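Local coordinates for Lmo2445 protein (Listeria monocytogenes EGD-e, PDB 5HZL) that is of unknown function but, as a secreted internalin-like leucine-rich-repeat protein that binds calcium, may take part in interactions outside the bacterial cell, at residues 59-65 with 84-90; 77-83 with 99-105; 208-214 with 295-299; 224-229 with 254-258; 247-251 with 263-267. The contacts are given in a common frame with arbitrary orientation. Residues are numbered along the deposited sequence.

Interaction 1 (59-65 with 84-90); sequences LPSLGLT and AIWSNNI
Neither segment is regular helix or strand, yet they run side by side in the same sense, with CA atoms 4.5 Å apart at Pro60-Ile85 and Ser61-Ser87, 4.8 Å at Gly63-Asn88 and 3.9 Å at Thr65-Ile90. Both bend, at Ser61 (phi 47°) and Ser87 (phi 66°); Gly63 (phi 64°) adds a second positive-phi residue in 59-65. Backbone hydrogen bonds follow this register: Leu59 N to Ala84 O (2.8 Å), Ser61 N to Trp86 O (2.8 Å) and Asn89 N to Leu64 O (2.9 Å). Asn88, chi1 m, turns its amide into the bend. Asn88 OD1 accepts from Leu62 N (2.9 Å) and Leu64 N (3.1 Å), while Asn88 ND2 donates to Leu59 O (2.8 Å) and, within its own segment, to Ile85 O (3.0 Å). A water links Ser87 O (2.7 Å) to Gly63 N (3.0 Å, weak). Outside the bend Pro60 lies on the indole of Trp86 (chi1 p), a CH-pi contact with Pro60 CB 3.6 Å from the six-membered ring centroid. Inside, Leu59 CB approaches Ile85 CG2 (4.3 Å), and Leu59 and Leu64 pack on helices 27-36 and 66-70. Thr65 is the N-cap of helix 66-70. An inward asparagine tying together the backbone of consecutive turns is the asparagine rung of a leucine-rich-repeat solenoid, here at its calcium-binding N-terminal end.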
# COMPACT_ATOMS: atom_id res chain seq x y z
N LEU A 59 2.26 15.56 12.90
CA LEU A 59 1.79 14.56 13.84
C LEU A 59 2.56 13.24 13.76
O LEU A 59 1.96 12.18 13.95
CB LEU A 59 0.32 14.28 13.57
CG LEU A 59 -0.63 15.45 13.76
CD1 LEU A 59 -2.03 15.00 13.39
CD2 LEU A 59 -0.59 15.94 15.19
N PRO A 60 3.89 13.28 13.49
CA PRO A 60 4.54 11.98 13.43
C PRO A 60 4.87 11.39 14.77
O PRO A 60 5.07 12.11 15.73
CB PRO A 60 5.86 12.29 12.71
CG PRO A 60 6.15 13.67 13.12
CD PRO A 60 4.82 14.36 13.13
N SER A 61 4.93 10.07 14.79
CA SER A 61 5.32 9.27 15.94
C SER A 61 4.67 9.67 17.24
O SER A 61 5.35 10.01 18.19
CB SER A 61 6.86 9.32 16.05
OG SER A 61 7.37 8.39 17.00
N LEU A 62 3.33 9.61 17.28
CA LEU A 62 2.53 9.95 18.48
C LEU A 62 1.54 8.84 18.89
O LEU A 62 0.62 9.08 19.67
CB LEU A 62 1.75 11.26 18.28
CG LEU A 62 2.56 12.53 18.01
CD1 LEU A 62 1.65 13.67 17.57
CD2 LEU A 62 3.40 12.92 19.21
N GLY A 63 1.71 7.64 18.37
CA GLY A 63 0.81 6.55 18.72
C GLY A 63 -0.64 6.71 18.31
O GLY A 63 -1.51 6.00 18.83
N LEU A 64 -0.90 7.61 17.36
CA LEU A 64 -2.25 7.89 16.90
C LEU A 64 -2.90 6.79 16.03
O LEU A 64 -2.24 6.17 15.20
CB LEU A 64 -2.26 9.20 16.09
CG LEU A 64 -1.74 10.47 16.74
CD1 LEU A 64 -1.70 11.61 15.74
CD2 LEU A 64 -2.59 10.86 17.92
N THR A 65 -4.19 6.58 16.25
CA THR A 65 -5.00 5.63 15.51
C THR A 65 -5.82 6.45 14.52
O THR A 65 -5.77 7.67 14.56
CB THR A 65 -5.98 4.89 16.44
OG1 THR A 65 -6.84 5.84 17.08
CG2 THR A 65 -5.23 4.13 17.49
N ALA A 84 1.90 15.17 7.96
CA ALA A 84 2.98 14.31 8.44
C ALA A 84 2.45 13.37 9.54
O ALA A 84 2.26 13.80 10.69
CB ALA A 84 4.11 15.18 8.98
N ILE A 85 2.21 12.11 9.19
CA ILE A 85 1.68 11.12 10.13
C ILE A 85 2.48 9.82 10.21
O ILE A 85 1.95 8.79 10.62
CB ILE A 85 0.19 10.79 9.83
CG1 ILE A 85 0.02 10.33 8.39
CG2 ILE A 85 -0.70 12.00 10.09
CD1 ILE A 85 -1.39 9.94 8.02
N TRP A 86 3.76 9.88 9.86
CA TRP A 86 4.61 8.69 9.89
C TRP A 86 4.92 8.20 11.31
O TRP A 86 4.94 8.98 12.24
CB TRP A 86 5.90 8.92 9.08
CG TRP A 86 6.66 10.20 9.35
CD1 TRP A 86 6.50 11.39 8.69
CD2 TRP A 86 7.72 10.40 10.29
NE1 TRP A 86 7.38 12.32 9.19
CE2 TRP A 86 8.14 11.75 10.16
CE3 TRP A 86 8.34 9.58 11.23
CZ2 TRP A 86 9.17 12.30 10.94
CZ3 TRP A 86 9.37 10.13 12.02
CH2 TRP A 86 9.77 11.47 11.87
N SER A 87 5.15 6.89 11.44
CA SER A 87 5.45 6.19 12.71
C SER A 87 4.28 6.17 13.73
O SER A 87 4.50 6.12 14.94
CB SER A 87 6.76 6.67 13.33
OG SER A 87 7.87 6.34 12.51
N ASN A 88 3.04 6.24 13.23
CA ASN A 88 1.83 6.17 14.06
C ASN A 88 1.29 4.75 14.02
O ASN A 88 1.97 3.88 13.52
CB ASN A 88 0.81 7.23 13.63
CG ASN A 88 1.11 8.60 14.22
OD1 ASN A 88 1.24 8.74 15.44
ND2 ASN A 88 1.16 9.61 13.38
N ASN A 89 0.11 4.51 14.56
CA ASN A 89 -0.50 3.17 14.62
C ASN A 89 -1.97 3.33 14.20
O ASN A 89 -2.92 3.12 14.97
CB ASN A 89 -0.37 2.68 16.05
CG ASN A 89 -0.84 1.27 16.22
OD1 ASN A 89 -0.78 0.46 15.30
ND2 ASN A 89 -1.30 0.96 17.41
N ILE A 90 -2.10 3.69 12.94
CA ILE A 90 -3.37 4.06 12.32
C ILE A 90 -4.48 3.05 12.05
O ILE A 90 -5.58 3.25 12.53
CB ILE A 90 -3.06 4.92 11.05
CG1 ILE A 90 -2.36 6.22 11.49
CG2 ILE A 90 -4.31 5.26 10.24
CD1 ILE A 90 -1.86 7.10 10.37
O HOH W 1 3.51 5.46 17.34

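Interaction 2 (77-83 with 99-105); sequences FTNAIEL and ALPALEN
Ile81 O is shared by two backbone donors, Glu104 N (2.9 Å) and Asn105 N (3.0 Å), and Leu83 N returns a bond to Asn105 O (3.0 Å). Glu82 and Asn105 thus form a parallel beta bridge, CA atoms 4.8 Å apart; the CA atoms of Ile81 and Leu103 are 4.2 Å apart. At the other end Phe77 N donates to Ala99 O (2.9 Å). Between these bonds each segment makes a type I turn, Phe77 to Ala80 and Leu100 to Leu103, closed by Ala80 N to Phe77 O and Leu103 N to Leu100 O, both 3.2 Å. A water bridges the turns, donating to Phe77 O (2.8 Å) and Ala80 O (2.7 Å) and accepting from Ala102 N (2.8 Å). Further out, Leu100 (chi1 m, chi2 t) places CD2 4.2 Å from Phe77 CD1 and 4.1 Å from Ala80 CB, and its CD1 4.0 Å from Leu83 CD2. Leu103, chi1 t and chi2 p, brings CD1 to 3.9 Å from Leu83 CB. Ile57 of strand 56-58 adds to this apolar cluster. The outward Asn105 OD1 bonds Asn126 of the next strand. Successive leucine-rich repeats therefore join by backbone bonds and a bridging water, leaving the inward side chains to pack by apolar contact.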
# COMPACT_ATOMS: atom_id res chain seq x y z
N PHE A 77 -8.22 23.44 8.11
CA PHE A 77 -6.90 24.05 8.07
C PHE A 77 -6.78 24.48 6.62
O PHE A 77 -6.15 23.80 5.82
CB PHE A 77 -5.83 23.02 8.43
CG PHE A 77 -5.99 22.43 9.81
CD1 PHE A 77 -6.86 21.38 10.03
CD2 PHE A 77 -5.21 22.91 10.87
CE1 PHE A 77 -6.99 20.82 11.31
CE2 PHE A 77 -5.33 22.35 12.15
CZ PHE A 77 -6.22 21.31 12.36
N THR A 78 -7.41 25.60 6.27
CA THR A 78 -7.47 26.10 4.88
C THR A 78 -6.16 26.14 4.09
O THR A 78 -6.22 26.03 2.89
CB THR A 78 -8.04 27.54 4.77
OG1 THR A 78 -7.16 28.44 5.42
CG2 THR A 78 -9.45 27.69 5.39
N ASN A 79 -5.01 26.29 4.75
CA ASN A 79 -3.70 26.37 4.05
C ASN A 79 -2.67 25.28 4.31
O ASN A 79 -1.52 25.40 3.88
CB ASN A 79 -3.04 27.69 4.43
CG ASN A 79 -3.90 28.86 4.08
OD1 ASN A 79 -4.51 28.92 3.03
ND2 ASN A 79 -3.93 29.82 4.98
N ALA A 80 -3.06 24.24 5.01
CA ALA A 80 -2.14 23.16 5.30
C ALA A 80 -1.93 22.37 4.02
O ALA A 80 -2.87 21.78 3.49
CB ALA A 80 -2.71 22.28 6.41
N ILE A 81 -0.70 22.39 3.50
CA ILE A 81 -0.38 21.66 2.28
C ILE A 81 0.31 20.32 2.54
O ILE A 81 0.49 19.56 1.60
CB ILE A 81 0.47 22.49 1.27
CG1 ILE A 81 1.87 22.83 1.80
CG2 ILE A 81 -0.29 23.75 0.87
CD1 ILE A 81 2.76 23.50 0.76
N GLU A 82 0.68 20.04 3.78
CA GLU A 82 1.37 18.81 4.13
C GLU A 82 0.82 18.14 5.38
O GLU A 82 0.59 18.80 6.38
CB GLU A 82 2.85 19.11 4.35
CG GLU A 82 3.70 17.95 4.86
CD GLU A 82 5.16 18.35 5.11
OE1 GLU A 82 5.62 18.18 6.27
OE2 GLU A 82 5.84 18.86 4.18
N LEU A 83 0.64 16.83 5.31
CA LEU A 83 0.18 16.02 6.44
C LEU A 83 1.32 15.04 6.77
O LEU A 83 1.65 14.19 5.95
CB LEU A 83 -1.07 15.24 6.07
CG LEU A 83 -1.59 14.29 7.16
CD1 LEU A 83 -1.86 15.04 8.46
CD2 LEU A 83 -2.83 13.57 6.67
N ALA A 99 -11.08 18.57 6.39
CA ALA A 99 -10.10 19.34 7.16
C ALA A 99 -8.88 19.82 6.39
O ALA A 99 -8.25 20.81 6.79
CB ALA A 99 -9.62 18.51 8.34
N LEU A 100 -8.54 19.14 5.31
CA LEU A 100 -7.35 19.48 4.55
C LEU A 100 -7.64 19.73 3.07
O LEU A 100 -7.13 19.03 2.20
CB LEU A 100 -6.35 18.34 4.73
CG LEU A 100 -6.02 17.98 6.18
CD1 LEU A 100 -5.19 16.71 6.22
CD2 LEU A 100 -5.32 19.12 6.89
N PRO A 101 -8.44 20.76 2.77
CA PRO A 101 -8.77 21.05 1.37
C PRO A 101 -7.57 21.43 0.48
O PRO A 101 -7.62 21.19 -0.72
CB PRO A 101 -9.74 22.23 1.49
CG PRO A 101 -9.32 22.93 2.74
CD PRO A 101 -8.88 21.84 3.68
N ALA A 102 -6.51 22.00 1.05
CA ALA A 102 -5.33 22.41 0.29
C ALA A 102 -4.19 21.38 0.29
O ALA A 102 -3.09 21.66 -0.20
CB ALA A 102 -4.81 23.72 0.87
N LEU A 103 -4.46 20.18 0.80
CA LEU A 103 -3.43 19.15 0.91
C LEU A 103 -2.74 18.81 -0.42
O LEU A 103 -3.41 18.56 -1.42
CB LEU A 103 -4.03 17.89 1.53
CG LEU A 103 -3.03 16.83 1.99
CD1 LEU A 103 -2.04 17.42 3.00
CD2 LEU A 103 -3.79 15.66 2.60
N GLU A 104 -1.41 18.83 -0.40
CA GLU A 104 -0.57 18.54 -1.58
C GLU A 104 0.38 17.38 -1.36
O GLU A 104 0.80 16.74 -2.33
CB GLU A 104 0.31 19.74 -1.93
CG GLU A 104 -0.43 21.02 -2.19
CD GLU A 104 0.48 22.20 -2.52
OE1 GLU A 104 1.71 22.02 -2.67
OE2 GLU A 104 -0.07 23.33 -2.63
N ASN A 105 0.71 17.10 -0.10
CA ASN A 105 1.66 16.07 0.23
C ASN A 105 1.34 15.29 1.49
O ASN A 105 1.08 15.87 2.52
CB ASN A 105 2.98 16.80 0.44
CG ASN A 105 4.10 15.87 0.79
OD1 ASN A 105 4.08 14.69 0.45
ND2 ASN A 105 5.11 16.40 1.48
O HOH W 2 -5.59 22.02 3.73

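Interaction 3 (208-214 with 295-299); sequences PPTTIKQ and PVTIT
Ile212, chi1 p, lies across Val296 and Ile298, its CG1 3.9 Å from Val296 CG1 and 4.0 Å from Ile298 CG1. Strands 210-212 and 295-298 here form a parallel pair at one margin of the mixed sheet of the C-terminal domain, a member of the E-set clan of immunoglobulin-like folds. Their axes approach to 4.8 Å with a 33° angle between N-to-C directions. The register pairs Thr210 with Val296, Thr211 with Thr297 and Ile212 with Ile298, CA atoms 5.3, 4.8 and 5.2 Å apart. Four backbone hydrogen bonds zigzag between them: Thr210 N to Pro295 O (3.2 Å), Thr297 N to Thr210 O (3.2 Å), Ile212 N to Thr297 O (3.1 Å) and Thr299 N to Ile212 O (3.0 Å). CA-H...O contacts accompany them, such as Ile298 CA to Ile212 O at 3.4 Å. Thr210, Ile212, Val296 and Ile298 share one face, where Leu218, Thr267 and Leu277 continue the packing; Thr211 and Thr297, both chi1 m, occupy the other, where Thr297 OG1 bonds Glu274. On its far side, strand 290-298 pairs antiparallel with strand 273-281 through Val296 and Ile298. Pro209 CB meets Pro295 CB (3.9 Å) where the pairing begins. Beyond strand 210-212, Gln214 passes Ile298 and Thr299, Gln214 CA lying 3.4 Å from Ile298 CG2.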
# COMPACT_ATOMS: atom_id res chain seq x y z
N PRO A 208 -2.55 -19.68 0.54
CA PRO A 208 -3.20 -20.45 1.60
C PRO A 208 -2.83 -21.94 1.48
O PRO A 208 -2.57 -22.40 0.38
CB PRO A 208 -4.70 -20.21 1.33
CG PRO A 208 -4.74 -18.87 0.68
CD PRO A 208 -3.49 -18.75 -0.13
N PRO A 209 -2.79 -22.68 2.59
CA PRO A 209 -2.42 -24.10 2.48
C PRO A 209 -3.53 -24.93 1.85
O PRO A 209 -4.69 -24.55 1.95
CB PRO A 209 -2.18 -24.51 3.94
CG PRO A 209 -3.04 -23.60 4.74
CD PRO A 209 -3.21 -22.32 3.96
N THR A 210 -3.17 -26.04 1.21
CA THR A 210 -4.16 -26.93 0.59
C THR A 210 -3.72 -28.39 0.73
O THR A 210 -2.61 -28.67 1.15
CB THR A 210 -4.39 -26.56 -0.89
OG1 THR A 210 -5.53 -27.29 -1.40
CG2 THR A 210 -3.15 -26.84 -1.75
N THR A 211 -4.61 -29.31 0.37
CA THR A 211 -4.37 -30.75 0.47
C THR A 211 -4.58 -31.44 -0.88
O THR A 211 -5.48 -31.06 -1.63
CB THR A 211 -5.33 -31.38 1.52
OG1 THR A 211 -5.11 -30.79 2.80
CG2 THR A 211 -5.12 -32.89 1.66
N ILE A 212 -3.75 -32.44 -1.18
CA ILE A 212 -3.86 -33.23 -2.42
C ILE A 212 -3.52 -34.69 -2.10
O ILE A 212 -2.91 -34.96 -1.06
CB ILE A 212 -2.92 -32.72 -3.54
CG1 ILE A 212 -1.43 -32.88 -3.16
CG2 ILE A 212 -3.24 -31.27 -3.89
CD1 ILE A 212 -0.47 -32.53 -4.27
N LYS A 213 -3.91 -35.62 -2.97
CA LYS A 213 -3.60 -37.03 -2.71
C LYS A 213 -2.25 -37.42 -3.32
O LYS A 213 -1.84 -36.86 -4.33
CB LYS A 213 -4.73 -37.96 -3.16
CG LYS A 213 -4.51 -39.40 -2.69
CD LYS A 213 -5.71 -40.32 -2.85
CE LYS A 213 -5.37 -41.67 -2.22
NZ LYS A 213 -6.49 -42.63 -2.30
N GLN A 214 -1.57 -38.38 -2.68
CA GLN A 214 -0.25 -38.89 -3.12
C GLN A 214 -0.37 -39.42 -4.55
O GLN A 214 -1.02 -40.44 -4.77
CB GLN A 214 0.25 -39.95 -2.10
CG GLN A 214 1.70 -40.46 -2.23
CD GLN A 214 1.92 -41.64 -3.17
OE1 GLN A 214 1.17 -42.62 -3.17
NE2 GLN A 214 3.01 -41.58 -3.93
N PRO A 295 2.05 -24.01 0.69
CA PRO A 295 2.09 -25.08 1.69
C PRO A 295 1.15 -26.20 1.24
O PRO A 295 -0.01 -25.95 0.91
CB PRO A 295 1.58 -24.41 2.97
CG PRO A 295 1.62 -22.95 2.71
CD PRO A 295 1.45 -22.77 1.23
N VAL A 296 1.66 -27.43 1.21
CA VAL A 296 0.87 -28.57 0.77
C VAL A 296 1.01 -29.79 1.67
O VAL A 296 2.09 -30.08 2.19
CB VAL A 296 1.27 -28.97 -0.67
CG1 VAL A 296 0.49 -30.20 -1.15
CG2 VAL A 296 1.03 -27.80 -1.62
N THR A 297 -0.11 -30.49 1.85
CA THR A 297 -0.18 -31.71 2.63
C THR A 297 -0.58 -32.78 1.64
O THR A 297 -1.64 -32.68 1.02
CB THR A 297 -1.22 -31.61 3.75
OG1 THR A 297 -0.88 -30.52 4.61
CG2 THR A 297 -1.28 -32.91 4.55
N ILE A 298 0.28 -33.78 1.47
CA ILE A 298 0.03 -34.88 0.56
C ILE A 298 -0.43 -36.09 1.39
O ILE A 298 0.24 -36.43 2.38
CB ILE A 298 1.30 -35.22 -0.24
CG1 ILE A 298 1.79 -33.99 -1.00
CG2 ILE A 298 1.04 -36.33 -1.25
CD1 ILE A 298 3.08 -34.20 -1.76
N THR A 299 -1.55 -36.70 1.01
CA THR A 299 -2.09 -37.89 1.71
C THR A 299 -1.61 -39.16 0.97
O THR A 299 -2.14 -40.26 1.15
CB THR A 299 -3.65 -37.87 1.81
OG1 THR A 299 -4.25 -37.96 0.50
CG2 THR A 299 -4.17 -36.60 2.53

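Interaction 4 (224-229 with 254-258); sequences FIYQAL and YPTYD
A largely apolar helix-on-loop contact in the C-terminal domain packs residues 224-229, on and around helix 223-227, against the loop between strands 247-250 and 262-264. The closest CA pair is Tyr226-Tyr257, 5.8 Å. One polar bond joins the segments: Tyr254 OH donates to Ile225 O at a very short 2.5 Å, and the same hydroxyl also meets Tyr283 OH. Tyr254 (chi1 t) lays its ring beside Leu229, CE2 to CD2 3.4 Å. Pro255, the next residue, meets Ile225 (chi1 m), CG to CG2 3.6 Å. Tyr226, chi1 m, projects along the loop with CE2 3.7 Å from Thr256 O and 4.2 Å from Pro255 CB, while its CB lies 3.9 Å from Tyr257 CD1. The side chain of Tyr257 is about 6 Å from a bound calcium ion. Beneath the contact Ile225 rests on Ile279 and Leu281 of strand 273-281, and Tyr226 and Pro255 both touch Tyr263 of strand 262-264.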
# COMPACT_ATOMS: atom_id res chain seq x y z
N PHE A 224 1.60 -13.50 -12.40
CA PHE A 224 2.90 -12.85 -12.54
C PHE A 224 3.84 -13.60 -13.49
O PHE A 224 4.52 -12.97 -14.31
CB PHE A 224 3.57 -12.68 -11.16
CG PHE A 224 4.92 -12.02 -11.22
CD1 PHE A 224 6.07 -12.78 -11.39
CD2 PHE A 224 5.04 -10.63 -11.13
CE1 PHE A 224 7.31 -12.17 -11.45
CE2 PHE A 224 6.28 -10.03 -11.19
CZ PHE A 224 7.42 -10.80 -11.36
N ILE A 225 3.86 -14.92 -13.38
CA ILE A 225 4.72 -15.77 -14.23
C ILE A 225 4.53 -15.48 -15.72
O ILE A 225 5.49 -15.36 -16.47
CB ILE A 225 4.47 -17.27 -13.95
CG1 ILE A 225 4.95 -17.63 -12.54
CG2 ILE A 225 5.22 -18.15 -14.95
CD1 ILE A 225 4.63 -19.04 -12.11
N TYR A 226 3.28 -15.36 -16.13
CA TYR A 226 2.96 -15.14 -17.53
C TYR A 226 3.07 -13.67 -17.94
O TYR A 226 3.57 -13.37 -19.02
CB TYR A 226 1.58 -15.71 -17.81
CG TYR A 226 1.48 -17.18 -17.46
CD1 TYR A 226 1.20 -17.59 -16.16
CD2 TYR A 226 1.67 -18.16 -18.43
CE1 TYR A 226 1.11 -18.93 -15.84
CE2 TYR A 226 1.57 -19.51 -18.12
CZ TYR A 226 1.30 -19.89 -16.82
OH TYR A 226 1.19 -21.22 -16.49
N GLN A 227 2.60 -12.76 -17.10
CA GLN A 227 2.65 -11.32 -17.38
C GLN A 227 4.08 -10.81 -17.51
O GLN A 227 4.34 -9.88 -18.28
CB GLN A 227 1.92 -10.56 -16.28
CG GLN A 227 0.43 -10.86 -16.26
CD GLN A 227 -0.30 -10.23 -15.08
OE1 GLN A 227 0.23 -10.12 -13.97
NE2 GLN A 227 -1.53 -9.82 -15.32
N ALA A 228 5.01 -11.42 -16.78
CA ALA A 228 6.43 -11.03 -16.84
C ALA A 228 6.95 -11.01 -18.28
O ALA A 228 7.80 -10.19 -18.62
CB ALA A 228 7.27 -11.98 -16.00
N LEU A 229 6.41 -11.90 -19.12
CA LEU A 229 6.79 -12.01 -20.54
C LEU A 229 6.52 -10.75 -21.35
O LEU A 229 7.17 -10.54 -22.37
CB LEU A 229 6.12 -13.23 -21.18
CG LEU A 229 6.54 -14.55 -20.53
CD1 LEU A 229 5.76 -15.72 -21.11
CD2 LEU A 229 8.05 -14.78 -20.64
N TYR A 254 10.94 -21.88 -18.93
CA TYR A 254 9.93 -20.90 -18.61
C TYR A 254 8.67 -21.18 -19.47
O TYR A 254 8.80 -21.43 -20.67
CB TYR A 254 10.49 -19.49 -18.85
CG TYR A 254 9.79 -18.42 -18.06
CD1 TYR A 254 10.24 -18.09 -16.78
CD2 TYR A 254 8.68 -17.75 -18.57
CE1 TYR A 254 9.60 -17.12 -16.03
CE2 TYR A 254 8.03 -16.77 -17.83
CZ TYR A 254 8.49 -16.46 -16.55
OH TYR A 254 7.87 -15.48 -15.79
N PRO A 255 7.47 -21.17 -18.86
CA PRO A 255 6.26 -21.44 -19.64
C PRO A 255 5.88 -20.35 -20.63
O PRO A 255 6.51 -19.29 -20.70
CB PRO A 255 5.18 -21.58 -18.56
CG PRO A 255 5.67 -20.72 -17.46
CD PRO A 255 7.15 -20.93 -17.44
N THR A 256 4.82 -20.62 -21.39
CA THR A 256 4.29 -19.71 -22.40
C THR A 256 2.81 -19.48 -22.12
O THR A 256 2.10 -20.39 -21.69
CB THR A 256 4.47 -20.30 -23.81
OG1 THR A 256 3.78 -21.54 -23.89
CG2 THR A 256 5.95 -20.56 -24.11
N TYR A 257 2.34 -18.26 -22.37
CA TYR A 257 0.94 -17.93 -22.15
C TYR A 257 0.06 -18.33 -23.35
O TYR A 257 0.42 -18.04 -24.50
CB TYR A 257 0.79 -16.44 -21.89
CG TYR A 257 -0.63 -16.02 -21.59
CD1 TYR A 257 -1.25 -16.41 -20.40
CD2 TYR A 257 -1.35 -15.22 -22.48
CE1 TYR A 257 -2.56 -16.04 -20.11
CE2 TYR A 257 -2.66 -14.83 -22.20
CZ TYR A 257 -3.25 -15.24 -21.01
OH TYR A 257 -4.55 -14.88 -20.70
N ASP A 258 -1.08 -18.99 -23.07
CA ASP A 258 -2.03 -19.38 -24.14
C ASP A 258 -3.51 -19.28 -23.72
O ASP A 258 -4.37 -19.82 -24.42
CB ASP A 258 -1.68 -20.75 -24.81
CG ASP A 258 -1.69 -21.95 -23.85
OD1 ASP A 258 -2.03 -21.84 -22.66
OD2 ASP A 258 -1.35 -23.06 -24.32

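Interaction 5 (247-251 with 263-267); sequences RTLYE and YTIET
One tyrosine side chain makes most of this contact: the backbones stay far apart, the nearest CA atoms, those of Tyr250 and Glu266, being 8.8 Å from each other, and Tyr250 bridges the gap. Tyr250, chi1 p and chi2 -83°, has its CA-to-CB bond toward the other segment, and Tyr250 OH accepts a 3.0 Å hydrogen bond from Glu266 N (164°). Tyr250 OH also lies 3.5 Å from Ile265 CA and 3.5 Å from Glu266 CG. Leu249, with chi1 t and chi2 p, adds a peripheral contact, CD2 to Glu266 O 3.9 Å. Both residues can point the same way because they face Ile242 of strand 240-244 together in a classic beta bulge, where Leu249 has phi/psi of -106/-46°. On the other side, strand 263-264 gives way to an inverse gamma turn centred on Glu266 (phi/psi -62/76°), with a weak bond from Thr267 N to Ile265 O (2.8 Å). Ile265 itself turns to Leu277 of strand 273-281. The edge strand 247-250 of the mixed sheet is thereby joined to the turn that follows strand 262-264 of the small antiparallel sheet, in a domain of the immunoglobulin-like E-set clan.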
# COMPACT_ATOMS: atom_id res chain seq x y z
N ARG A 247 14.80 -27.26 -0.80
CA ARG A 247 15.74 -27.89 -1.74
C ARG A 247 15.18 -27.89 -3.14
O ARG A 247 13.99 -28.09 -3.33
CB ARG A 247 16.08 -29.33 -1.33
CG ARG A 247 16.69 -29.51 0.05
CD ARG A 247 17.92 -28.63 0.28
NE ARG A 247 18.69 -29.07 1.45
CZ ARG A 247 19.65 -30.00 1.42
NH1 ARG A 247 20.00 -30.63 0.29
NH2 ARG A 247 20.29 -30.32 2.55
N THR A 248 16.06 -27.69 -4.13
CA THR A 248 15.64 -27.67 -5.54
C THR A 248 15.09 -29.03 -5.97
O THR A 248 15.64 -30.06 -5.61
CB THR A 248 16.82 -27.24 -6.47
OG1 THR A 248 17.24 -25.92 -6.12
CG2 THR A 248 16.40 -27.24 -7.93
N LEU A 249 13.97 -29.02 -6.70
CA LEU A 249 13.34 -30.25 -7.17
C LEU A 249 13.62 -30.39 -8.67
O LEU A 249 13.99 -31.47 -9.11
CB LEU A 249 11.84 -30.25 -6.89
CG LEU A 249 11.08 -31.58 -7.07
CD1 LEU A 249 11.57 -32.60 -6.05
CD2 LEU A 249 9.58 -31.38 -6.91
N TYR A 250 13.43 -29.31 -9.42
CA TYR A 250 13.71 -29.28 -10.87
C TYR A 250 13.69 -27.83 -11.39
O TYR A 250 13.08 -26.97 -10.76
CB TYR A 250 12.75 -30.17 -11.69
CG TYR A 250 11.31 -29.75 -11.69
CD1 TYR A 250 10.46 -30.10 -10.64
CD2 TYR A 250 10.77 -29.01 -12.74
CE1 TYR A 250 9.11 -29.72 -10.64
CE2 TYR A 250 9.44 -28.62 -12.75
CZ TYR A 250 8.61 -28.97 -11.70
OH TYR A 250 7.28 -28.58 -11.70
N GLU A 251 14.39 -27.59 -12.50
CA GLU A 251 14.46 -26.26 -13.14
C GLU A 251 13.87 -26.39 -14.54
O GLU A 251 14.60 -26.66 -15.50
CB GLU A 251 15.89 -25.75 -13.23
CG GLU A 251 16.60 -25.59 -11.90
CD GLU A 251 18.05 -25.10 -12.03
OE1 GLU A 251 18.45 -24.62 -13.12
OE2 GLU A 251 18.79 -25.19 -11.03
N TYR A 263 -0.47 -22.62 -13.33
CA TYR A 263 0.84 -23.24 -13.54
C TYR A 263 0.83 -24.57 -12.77
O TYR A 263 0.47 -24.61 -11.59
CB TYR A 263 1.98 -22.33 -13.07
CG TYR A 263 3.33 -22.91 -13.38
CD1 TYR A 263 3.88 -22.77 -14.65
CD2 TYR A 263 4.05 -23.60 -12.43
CE1 TYR A 263 5.12 -23.32 -14.96
CE2 TYR A 263 5.30 -24.15 -12.74
CZ TYR A 263 5.83 -24.01 -14.00
OH TYR A 263 7.07 -24.55 -14.30
N THR A 264 1.19 -25.64 -13.46
CA THR A 264 1.22 -26.97 -12.87
C THR A 264 2.62 -27.27 -12.37
O THR A 264 3.58 -27.02 -13.08
CB THR A 264 0.83 -28.03 -13.91
OG1 THR A 264 -0.48 -27.74 -14.39
CG2 THR A 264 0.83 -29.44 -13.33
N ILE A 265 2.73 -27.80 -11.14
CA ILE A 265 4.03 -28.16 -10.59
C ILE A 265 4.03 -29.66 -10.28
O ILE A 265 3.12 -30.18 -9.63
CB ILE A 265 4.49 -27.25 -9.42
CG1 ILE A 265 3.66 -27.43 -8.15
CG2 ILE A 265 4.42 -25.79 -9.85
CD1 ILE A 265 4.07 -26.44 -7.06
N GLU A 266 5.07 -30.32 -10.79
CA GLU A 266 5.27 -31.77 -10.70
C GLU A 266 5.41 -32.35 -9.29
O GLU A 266 6.51 -32.69 -8.87
CB GLU A 266 6.53 -32.16 -11.52
CG GLU A 266 6.60 -31.74 -12.99
CD GLU A 266 5.64 -32.49 -13.89
OE1 GLU A 266 4.44 -32.62 -13.55
OE2 GLU A 266 6.08 -32.93 -14.98
N THR A 267 4.30 -32.47 -8.57
CA THR A 267 4.32 -33.04 -7.21
C THR A 267 3.86 -34.51 -7.17
O THR A 267 3.66 -35.07 -6.09
CB THR A 267 3.42 -32.22 -6.27
OG1 THR A 267 2.08 -32.22 -6.77
CG2 THR A 267 3.92 -30.80 -6.15

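How the interactions relate
The five contacts fall into two groups, one in the first leucine-rich repeats and one in the C-terminal domain. Interactions 1 and 2 adjoin in sequence, with centres about 17 Å apart; their segments cross because 77-83 and 84-90 form one run that meets the repeats before and after. Interactions 3, 4 and 5 lie about 41 to 52 Å away between centres. Interaction 3 encloses the other two in sequence and touches interaction 5 through Ile212 CD1 and Thr267 OG1 (3.6 Å). Tyr263 joins interactions 4 and 5: its CE1 is 3.6 Å from Pro255 CG. Calcium lies near both groups, about 8 Å from the side chain of Leu62 and about 6 Å from that of Tyr257.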